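Local coordinates for protein D-alanyl transferase DltD (Enterococcus faecium TX0133A04, PDB 6PFX) that probably takes part in adding D-alanine to lipoteichoic acid at the cell surface, as a membrane-associated member of the DltD family, at residues E233-N236 / K242-F245; D140-R145 / E271-Q276; A331-Q336 / W354-Q359. All blocks are in the same frame, centred on the assembly; numbering follows the deposited sequence.

Interaction 1 of 3, residues E233-N236 / K242-F245; sequences ETTN and KNDF
Asn243, the first residue of helix 243-250, reaches back to Glu233, Thr235 and Asn236 in the loop connecting helices 219-233 and 243-250, with Lys242 at the N-cap position. The backbone of Asn243 bonds first: Asn243 N donates to Glu233 O at 2.9 Å, and CA of Lys242 adds a CH...O contact to the same carbonyl. Along the side chain of Asn243, CB lies against ND2 of Asn236, 3.4 Å away. CG follows beside the backbone N (chi1 -71°), which lays the amide inside the turn of the loop, between Glu233 O and the Asn236 amide. There the two asparagine amides stack, running antiparallel alongside one another, their planes 24° apart. At the tip, OD1 of Asn243 accepts from Asn236 N at 3.0 Å, the donor standing above the carbonyl plane. The other branch, ND2, gives a fairly straight bond in its own amide plane to Thr235 OG1, also 3.0 Å long. Both branches are thus gripped, which fixes the rotation of the amide. Asn236 answers with ND2, which donates to Asn243 O, a carbonyl that also receives Thr247 OG1 one turn on.

At the other end Glu233 and Lys242 run side by side. Their charged ends, OE1 and NZ, are 4.4 Å apart, too far for a salt bridge; Lys242 bends at its last torsion (chi4 -65°) and pairs instead with Asp244, NZ to OD1 2.9 Å, meeting that oxygen from above the carboxylate plane.

Interaction 2 of 3, residues D140-R145 / E271-Q276; sequences DRYLAR and EFSDFQ
Tyr142 of helix 138-147 stretches its phenol across to helix 271-284, where the outer end of the phenol, hydroxyl and ring edge together, meets Ser273 and Asp274. The backbones stay well apart, with Tyr142 CA and Ser273 CA, the nearest pair, 8.3 Å from each other. CG of the tyrosine is anti to the backbone N (chi1 176°), and this points the ring at helix 271-284.

The packing is tight around the far end of the phenol. OH of Tyr142 donates to Asp274 OD1 at 2.8 Å, arriving from above the carboxylate plane, while that oxygen sits at the edge of the ring, near its plane. Ring and carboxylate are turned 60° against each other. Ser273 fills the neighbouring position with its CB, which lies 3.1 Å from Tyr142 OH and 3.4 Å from CZ; its hydroxyl is used differently, being bonded to the backbone O of Phe381. OD1 of Asp274 has a second, charged partner in Arg146 NE, so the phenol and a guanidinium share one buried carboxylate oxygen. That pairing would be expected to favour the ionised aspartate.

Toward the root of the ring the contact thins out. CD2 of Tyr142 comes no nearer than 4.1 Å to Ser273 O, and Leu143, on the same helix, packs instead on Tyr83 and Met84 of helix 79-89. On the more exposed flank Arg145 folds back over its own helix, one guanidinium face lying over Tyr142 CA and NH2 at the edge of the tyrosine ring. This buried tyrosine-to-aspartate hydrogen bond ties helix 138-147, in the largely helical stretch between strands 97-101 and 288-293, to helix 271-284, which leads into strand 288-293 of the parallel sheet characteristic of the SGNH-hydrolase clan.

Interaction 3 of 3, residues A331-Q336 / W354-Q359; sequences ADFVNQ and WLAADQ
With chi1 at -65°, the CG of Phe333 lies beside its own backbone N and CZ points at helix 351-365; chi2 of -47° then sets the tilt of the ring, swinging CE2 toward Ala357 and CE1 toward the CB of Ala356. Phe333 CZ touches the helix backbone, 3.7 Å from Ala356 O, and CB of Ala356 is 4.0 Å from Phe333 CZ. CE2 of Phe333 leans on the next residue, at 3.9 Å from Ala357 CA, which lies at the ring edge near the ring plane. The CB of Ala357 is only slightly farther, 4.1 Å from Phe333 CE2. Two consecutive small residues let the phenyl rim approach the helix backbone itself, and the contact is van der Waals packing, of ring carbons against two methyls and the helix backbone.

Phe333 leaves the end of strand 330-332, an outermost strand of the five-stranded parallel sheet that forms the centre of this alpha/beta fold; helix 351-365 lies over this edge of the sheet, Ala357 touching Ile292 of the adjoining strand 288-293. The ring bridges the two layers: it also touches Ile292, and meets Phe342 edge-to-face.

Just past the strand the chain makes an Asx turn. Asp332 OD1 accepts from Val334 N at 3.0 Å, met nearly along the C-O axis, and OD2 of the same carboxylate has a salt bridge to Lys319. Beyond it, Gln336 N bonds back to Phe333 O at 2.8 Å, closing the short 3-10 turn around 334-335.

Interactions 1 and 3 lie on the same side of the molecule, their centres about 22 Å apart and their nearest atoms about 11 Å. Helix 351-365 joins them: it supplies one side of interaction 3, and its Trp351 touches Glu233 and Thr234 of interaction 1. Interaction 2 lies across the chain's centre from both, with centres about 38 Å from interaction 1 and 28 Å from interaction 3. In sequence, interaction 1 is nested inside the long loop that interaction 2 closes, whereas interaction 3 follows both. Lys242 of interaction 1 comes near, without touching, Ser46, His348 and Asp345, whose arrangement is consistent with an SGNH-type catalytic triad.

Interaction 1 of 3, residues E233-N236 / K242-F245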
loop_
_atom_site.group_PDB
_atom_site.type_symbol
_atom_site.label_atom_id
_atom_site.label_comp_id
_atom_site.label_asym_id
_atom_site.label_seq_id
_atom_site.Cartn_x
_atom_site.Cartn_y
_atom_site.Cartn_z
ATOM N N GLU A 233 -18.707 5.028 -18.435
ATOM C CA GLU A 233 -17.808 3.880 -18.433
ATOM C C GLU A 233 -18.354 2.683 -17.671
ATOM O O GLU A 233 -17.641 1.683 -17.531
ATOM C CB GLU A 233 -16.432 4.298 -17.907
ATOM C CG GLU A 233 -15.841 5.396 -18.789
ATOM C CD GLU A 233 -14.332 5.501 -18.740
ATOM O OE1 GLU A 233 -13.696 4.744 -17.983
ATOM O OE2 GLU A 233 -13.783 6.359 -19.473
ATOM N N THR A 234 -19.606 2.739 -17.216
ATOM C CA THR A 234 -20.207 1.675 -16.419
ATOM C C THR A 234 -21.586 1.312 -16.943
ATOM O O THR A 234 -22.503 0.997 -16.177
ATOM C CB THR A 234 -20.288 2.066 -14.945
ATOM O OG1 THR A 234 -21.124 3.229 -14.791
ATOM C CG2 THR A 234 -18.890 2.371 -14.380
ATOM N N THR A 235 -21.747 1.304 -18.257
ATOM C CA THR A 235 -23.066 1.110 -18.833
ATOM C C THR A 235 -23.447 -0.346 -19.083
ATOM O O THR A 235 -24.587 -0.594 -19.486
ATOM C CB THR A 235 -23.160 1.854 -20.166
ATOM O OG1 THR A 235 -22.176 1.305 -21.050
ATOM C CG2 THR A 235 -22.928 3.332 -19.985
ATOM N N ASN A 236 -22.558 -1.320 -18.862
ATOM C CA ASN A 236 -22.833 -2.684 -19.322
ATOM C C ASN A 236 -23.190 -3.669 -18.204
ATOM O O ASN A 236 -23.202 -4.889 -18.428
ATOM C CB ASN A 236 -21.713 -3.220 -20.224
ATOM C CG ASN A 236 -20.501 -3.701 -19.458
ATOM O OD1 ASN A 236 -20.443 -3.625 -18.234
ATOM N ND2 ASN A 236 -19.534 -4.244 -20.189
ATOM N N LYS A 242 -16.683 -0.763 -14.035
ATOM C CA LYS A 242 -16.173 -0.365 -15.339
ATOM C C LYS A 242 -16.434 -1.481 -16.344
ATOM O O LYS A 242 -16.180 -2.656 -16.055
ATOM C CB LYS A 242 -14.677 -0.081 -15.233
ATOM C CG LYS A 242 -14.083 0.487 -16.489
ATOM C CD LYS A 242 -12.762 1.196 -16.218
ATOM C CE LYS A 242 -12.202 1.787 -17.491
ATOM N NZ LYS A 242 -11.842 0.745 -18.483
ATOM N N ASN A 243 -16.919 -1.104 -17.534
ATOM C CA ASN A 243 -17.342 -2.078 -18.538
ATOM C C ASN A 243 -16.310 -3.181 -18.781
ATOM O O ASN A 243 -16.656 -4.365 -18.758
ATOM C CB ASN A 243 -17.717 -1.367 -19.842
ATOM C CG ASN A 243 -19.005 -0.585 -19.722
ATOM O OD1 ASN A 243 -19.640 -0.578 -18.672
ATOM N ND2 ASN A 243 -19.397 0.083 -20.802
ATOM N N ASP A 244 -15.042 -2.829 -19.033
ATOM C CA ASP A 244 -14.093 -3.884 -19.396
ATOM C C ASP A 244 -13.818 -4.819 -18.222
ATOM O O ASP A 244 -13.610 -6.020 -18.423
ATOM C CB ASP A 244 -12.811 -3.304 -20.003
ATOM C CG ASP A 244 -12.016 -2.464 -19.027
ATOM O OD1 ASP A 244 -12.596 -1.979 -18.040
ATOM O OD2 ASP A 244 -10.801 -2.271 -19.259
ATOM N N PHE A 245 -13.854 -4.298 -16.994
ATOM C CA PHE A 245 -13.700 -5.147 -15.822
ATOM C C PHE A 245 -14.856 -6.130 -15.726
ATOM O O PHE A 245 -14.658 -7.323 -15.476
ATOM C CB PHE A 245 -13.652 -4.278 -14.571
ATOM C CG PHE A 245 -13.429 -5.047 -13.298
ATOM C CD1 PHE A 245 -14.484 -5.646 -12.635
ATOM C CD2 PHE A 245 -12.160 -5.171 -12.765
ATOM C CE1 PHE A 245 -14.271 -6.337 -11.457
ATOM C CE2 PHE A 245 -11.950 -5.860 -11.590
ATOM C CZ PHE A 245 -13.000 -6.446 -10.941
#

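Interaction 2 of 3, residues D140-R145 / E271-Q276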
loop_
_atom_site.group_PDB
_atom_site.type_symbol
_atom_site.label_atom_id
_atom_site.label_comp_id
_atom_site.label_asym_id
_atom_site.label_seq_id
_atom_site.Cartn_x
_atom_site.Cartn_y
_atom_site.Cartn_z
ATOM N N ASP A 140 11.921 -6.955 14.317
ATOM C CA ASP A 140 12.836 -7.850 13.624
ATOM C C ASP A 140 12.498 -9.305 13.915
ATOM O O ASP A 140 12.591 -10.162 13.027
ATOM C CB ASP A 140 14.280 -7.570 14.063
ATOM C CG ASP A 140 14.748 -6.165 13.721
ATOM O OD1 ASP A 140 14.500 -5.697 12.589
ATOM O OD2 ASP A 140 15.403 -5.527 14.582
ATOM N N ARG A 141 12.128 -9.603 15.169
ATOM C CA ARG A 141 11.792 -10.971 15.538
ATOM C C ARG A 141 10.531 -11.417 14.820
ATOM O O ARG A 141 10.451 -12.554 14.343
ATOM C CB ARG A 141 11.623 -11.091 17.050
ATOM C CG ARG A 141 12.880 -10.761 17.845
ATOM C CD ARG A 141 12.665 -11.029 19.330
ATOM N NE ARG A 141 12.681 -12.459 19.616
ATOM C CZ ARG A 141 12.455 -12.989 20.811
ATOM N NH1 ARG A 141 12.184 -12.208 21.846
ATOM N NH2 ARG A 141 12.499 -14.306 20.967
ATOM N N TYR A 142 9.545 -10.520 14.715
ATOM C CA TYR A 142 8.309 -10.857 14.025
ATOM C C TYR A 142 8.572 -11.114 12.547
ATOM O O TYR A 142 8.098 -12.103 11.979
ATOM C CB TYR A 142 7.267 -9.746 14.208
ATOM C CG TYR A 142 6.025 -10.022 13.415
ATOM C CD1 TYR A 142 5.073 -10.927 13.868
ATOM C CD2 TYR A 142 5.818 -9.412 12.189
ATOM C CE1 TYR A 142 3.948 -11.208 13.126
ATOM C CE2 TYR A 142 4.688 -9.690 11.430
ATOM C CZ TYR A 142 3.757 -10.586 11.914
ATOM O OH TYR A 142 2.622 -10.891 11.201
ATOM N N LEU A 143 9.318 -10.218 11.899
ATOM C CA LEU A 143 9.610 -10.417 10.486
ATOM C C LEU A 143 10.354 -11.725 10.254
ATOM O O LEU A 143 10.065 -12.443 9.292
ATOM C CB LEU A 143 10.409 -9.240 9.947
ATOM C CG LEU A 143 10.847 -9.357 8.490
ATOM C CD1 LEU A 143 9.645 -9.473 7.589
ATOM C CD2 LEU A 143 11.694 -8.132 8.159
ATOM N N ALA A 144 11.327 -12.053 11.110
ATOM C CA ALA A 144 12.051 -13.308 10.932
ATOM C C ALA A 144 11.105 -14.491 11.059
ATOM O O ALA A 144 11.155 -15.429 10.256
ATOM C CB ALA A 144 13.187 -13.427 11.947
ATOM N N ARG A 145 10.201 -14.431 12.040
ATOM C CA ARG A 145 9.207 -15.482 12.217
ATOM C C ARG A 145 8.347 -15.630 10.973
ATOM O O ARG A 145 8.052 -16.748 10.534
ATOM C CB ARG A 145 8.322 -15.153 13.421
ATOM C CG ARG A 145 8.944 -15.478 14.755
ATOM C CD ARG A 145 7.901 -15.711 15.843
ATOM N NE ARG A 145 6.978 -14.593 16.045
ATOM C CZ ARG A 145 7.276 -13.475 16.705
ATOM N NH1 ARG A 145 8.487 -13.301 17.216
ATOM N NH2 ARG A 145 6.362 -12.525 16.851
ATOM N N GLU A 271 -2.207 -10.108 8.653
ATOM C CA GLU A 271 -1.920 -8.827 8.022
ATOM C C GLU A 271 -1.911 -7.669 9.018
ATOM O O GLU A 271 -1.242 -6.657 8.775
ATOM C CB GLU A 271 -2.934 -8.547 6.909
ATOM C CG GLU A 271 -2.635 -7.263 6.117
ATOM C CD GLU A 271 -1.490 -7.356 5.106
ATOM O OE1 GLU A 271 -1.069 -8.468 4.727
ATOM O OE2 GLU A 271 -1.019 -6.280 4.661
ATOM N N PHE A 272 -2.670 -7.770 10.115
ATOM C CA PHE A 272 -2.638 -6.708 11.114
ATOM C C PHE A 272 -1.244 -6.578 11.703
ATOM O O PHE A 272 -0.789 -5.475 12.010
ATOM C CB PHE A 272 -3.658 -6.972 12.224
ATOM C CG PHE A 272 -5.077 -6.735 11.795
ATOM C CD1 PHE A 272 -5.589 -5.453 11.716
ATOM C CD2 PHE A 272 -5.882 -7.794 11.441
ATOM C CE1 PHE A 272 -6.874 -5.231 11.298
ATOM C CE2 PHE A 272 -7.171 -7.574 11.026
ATOM C CZ PHE A 272 -7.664 -6.290 10.957
ATOM N N SER A 273 -0.555 -7.705 11.876
ATOM C CA SER A 273 0.802 -7.692 12.412
ATOM C C SER A 273 1.837 -7.365 11.337
ATOM O O SER A 273 2.821 -6.674 11.630
ATOM C CB SER A 273 1.060 -9.007 13.141
ATOM O OG SER A 273 0.160 -9.139 14.240
ATOM N N ASP A 274 1.636 -7.814 10.088
ATOM C CA ASP A 274 2.475 -7.331 8.994
ATOM C C ASP A 274 2.353 -5.813 8.863
ATOM O O ASP A 274 3.349 -5.113 8.643
ATOM C CB ASP A 274 2.109 -7.999 7.662
ATOM C CG ASP A 274 2.386 -9.502 7.631
ATOM O OD1 ASP A 274 2.975 -10.063 8.574
ATOM O OD2 ASP A 274 2.002 -10.139 6.630
ATOM N N PHE A 275 1.129 -5.285 9.005
ATOM C CA PHE A 275 0.902 -3.843 8.961
ATOM C C PHE A 275 1.632 -3.143 10.098
ATOM O O PHE A 275 2.158 -2.037 9.917
ATOM C CB PHE A 275 -0.621 -3.569 9.025
ATOM C CG PHE A 275 -0.979 -2.116 8.854
ATOM C CD1 PHE A 275 -0.764 -1.497 7.656
ATOM C CD2 PHE A 275 -1.555 -1.384 9.878
ATOM C CE1 PHE A 275 -1.059 -0.177 7.481
ATOM C CE2 PHE A 275 -1.861 -0.040 9.697
ATOM C CZ PHE A 275 -1.605 0.559 8.501
ATOM N N GLN A 276 1.730 -3.796 11.257
ATOM C CA GLN A 276 2.486 -3.222 12.362
ATOM C C GLN A 276 3.950 -2.992 11.998
ATOM O O GLN A 276 4.572 -2.054 12.508
ATOM C CB GLN A 276 2.376 -4.093 13.613
ATOM C CG GLN A 276 3.043 -3.461 14.823
ATOM C CD GLN A 276 2.459 -2.117 15.272
ATOM O OE1 GLN A 276 1.320 -1.749 14.962
ATOM N NE2 GLN A 276 3.255 -1.390 16.027
#

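Interaction 3 of 3, residues A331-Q336 / W354-Q359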
loop_
_atom_site.group_PDB
_atom_site.type_symbol
_atom_site.label_atom_id
_atom_site.label_comp_id
_atom_site.label_asym_id
_atom_site.label_seq_id
_atom_site.Cartn_x
_atom_site.Cartn_y
_atom_site.Cartn_z
ATOM N N ALA A 331 -7.997 9.154 6.153
ATOM C CA ALA A 331 -9.163 9.396 5.309
ATOM C C ALA A 331 -9.910 8.074 5.225
ATOM O O ALA A 331 -9.573 7.209 4.414
ATOM C CB ALA A 331 -8.737 9.861 3.924
ATOM N N ASP A 332 -10.934 7.925 6.048
ATOM C CA ASP A 332 -11.720 6.696 6.117
ATOM C C ASP A 332 -12.940 6.881 5.227
ATOM O O ASP A 332 -13.849 7.648 5.562
ATOM C CB ASP A 332 -12.125 6.438 7.567
ATOM C CG ASP A 332 -13.046 5.240 7.726
ATOM O OD1 ASP A 332 -13.377 4.569 6.728
ATOM O OD2 ASP A 332 -13.439 4.967 8.876
ATOM N N PHE A 333 -12.943 6.203 4.078
ATOM C CA PHE A 333 -14.027 6.303 3.108
ATOM C C PHE A 333 -14.950 5.077 3.106
ATOM O O PHE A 333 -15.731 4.902 2.166
ATOM C CB PHE A 333 -13.455 6.535 1.702
ATOM C CG PHE A 333 -12.728 7.845 1.521
ATOM C CD1 PHE A 333 -13.274 9.037 1.956
ATOM C CD2 PHE A 333 -11.511 7.874 0.870
ATOM C CE1 PHE A 333 -12.595 10.229 1.764
ATOM C CE2 PHE A 333 -10.849 9.056 0.665
ATOM C CZ PHE A 333 -11.387 10.227 1.114
ATOM N N VAL A 334 -14.895 4.237 4.141
ATOM C CA VAL A 334 -15.743 3.044 4.173
ATOM C C VAL A 334 -17.205 3.426 4.024
ATOM O O VAL A 334 -17.996 2.690 3.417
ATOM C CB VAL A 334 -15.477 2.258 5.468
ATOM C CG1 VAL A 334 -16.451 1.103 5.661
ATOM C CG2 VAL A 334 -14.032 1.762 5.451
ATOM N N ASN A 335 -17.592 4.574 4.571
ATOM C CA ASN A 335 -18.982 5.006 4.491
ATOM C C ASN A 335 -19.360 5.601 3.132
ATOM O O ASN A 335 -20.499 6.064 2.974
ATOM C CB ASN A 335 -19.333 5.988 5.617
ATOM C CG ASN A 335 -18.749 7.380 5.409
ATOM O OD1 ASN A 335 -18.057 7.661 4.423
ATOM N ND2 ASN A 335 -19.045 8.274 6.350
ATOM N N GLN A 336 -18.466 5.558 2.141
ATOM C CA GLN A 336 -18.765 6.012 0.785
ATOM C C GLN A 336 -19.140 4.858 -0.133
ATOM O O GLN A 336 -19.145 5.015 -1.359
ATOM C CB GLN A 336 -17.570 6.781 0.222
ATOM C CG GLN A 336 -17.257 8.052 0.979
ATOM C CD GLN A 336 -18.387 9.037 0.900
ATOM O OE1 GLN A 336 -18.825 9.409 -0.190
ATOM N NE2 GLN A 336 -18.883 9.459 2.056
ATOM N N TRP A 354 -10.813 8.696 -6.031
ATOM C CA TRP A 354 -9.557 9.433 -6.131
ATOM C C TRP A 354 -9.781 10.934 -5.979
ATOM O O TRP A 354 -8.950 11.630 -5.391
ATOM C CB TRP A 354 -8.832 9.113 -7.442
ATOM C CG TRP A 354 -8.071 7.819 -7.416
ATOM C CD1 TRP A 354 -8.217 6.757 -8.272
ATOM C CD2 TRP A 354 -7.031 7.447 -6.494
ATOM N NE1 TRP A 354 -7.332 5.758 -7.939
ATOM C CE2 TRP A 354 -6.597 6.154 -6.852
ATOM C CE3 TRP A 354 -6.417 8.088 -5.409
ATOM C CZ2 TRP A 354 -5.586 5.489 -6.158
ATOM C CZ3 TRP A 354 -5.415 7.426 -4.725
ATOM C CH2 TRP A 354 -5.010 6.141 -5.104
ATOM N N LEU A 355 -10.881 11.463 -6.510
ATOM C CA LEU A 355 -11.129 12.883 -6.297
ATOM C C LEU A 355 -11.357 13.175 -4.820
ATOM O O LEU A 355 -10.823 14.161 -4.294
ATOM C CB LEU A 355 -12.308 13.361 -7.131
ATOM C CG LEU A 355 -12.685 14.826 -6.935
ATOM C CD1 LEU A 355 -11.556 15.727 -7.400
ATOM C CD2 LEU A 355 -13.984 15.192 -7.646
ATOM N N ALA A 356 -12.103 12.305 -4.123
ATOM C CA ALA A 356 -12.326 12.516 -2.695
ATOM C C ALA A 356 -11.013 12.441 -1.939
ATOM O O ALA A 356 -10.772 13.206 -0.997
ATOM C CB ALA A 356 -13.278 11.455 -2.138
ATOM N N ALA A 357 -10.159 11.499 -2.326
ATOM C CA ALA A 357 -8.859 11.370 -1.687
ATOM C C ALA A 357 -8.055 12.646 -1.860
ATOM O O ALA A 357 -7.353 13.075 -0.934
ATOM C CB ALA A 357 -8.139 10.146 -2.255
ATOM N N ASP A 358 -8.167 13.279 -3.032
ATOM C CA ASP A 358 -7.405 14.489 -3.277
ATOM C C ASP A 358 -7.750 15.589 -2.283
ATOM O O ASP A 358 -6.918 16.465 -2.029
ATOM C CB ASP A 358 -7.601 15.006 -4.700
ATOM C CG ASP A 358 -6.591 16.089 -5.050
ATOM O OD1 ASP A 358 -5.386 15.812 -4.888
ATOM O OD2 ASP A 358 -6.989 17.220 -5.429
ATOM N N GLN A 359 -8.979 15.597 -1.756
ATOM C CA GLN A 359 -9.368 16.628 -0.798
ATOM C C GLN A 359 -8.579 16.527 0.498
ATOM O O GLN A 359 -8.538 17.491 1.272
ATOM C CB GLN A 359 -10.864 16.561 -0.521
ATOM C CG GLN A 359 -11.724 16.574 -1.791
ATOM C CD GLN A 359 -11.310 17.610 -2.821
ATOM O OE1 GLN A 359 -11.283 18.806 -2.537
ATOM N NE2 GLN A 359 -10.958 17.153 -4.023
#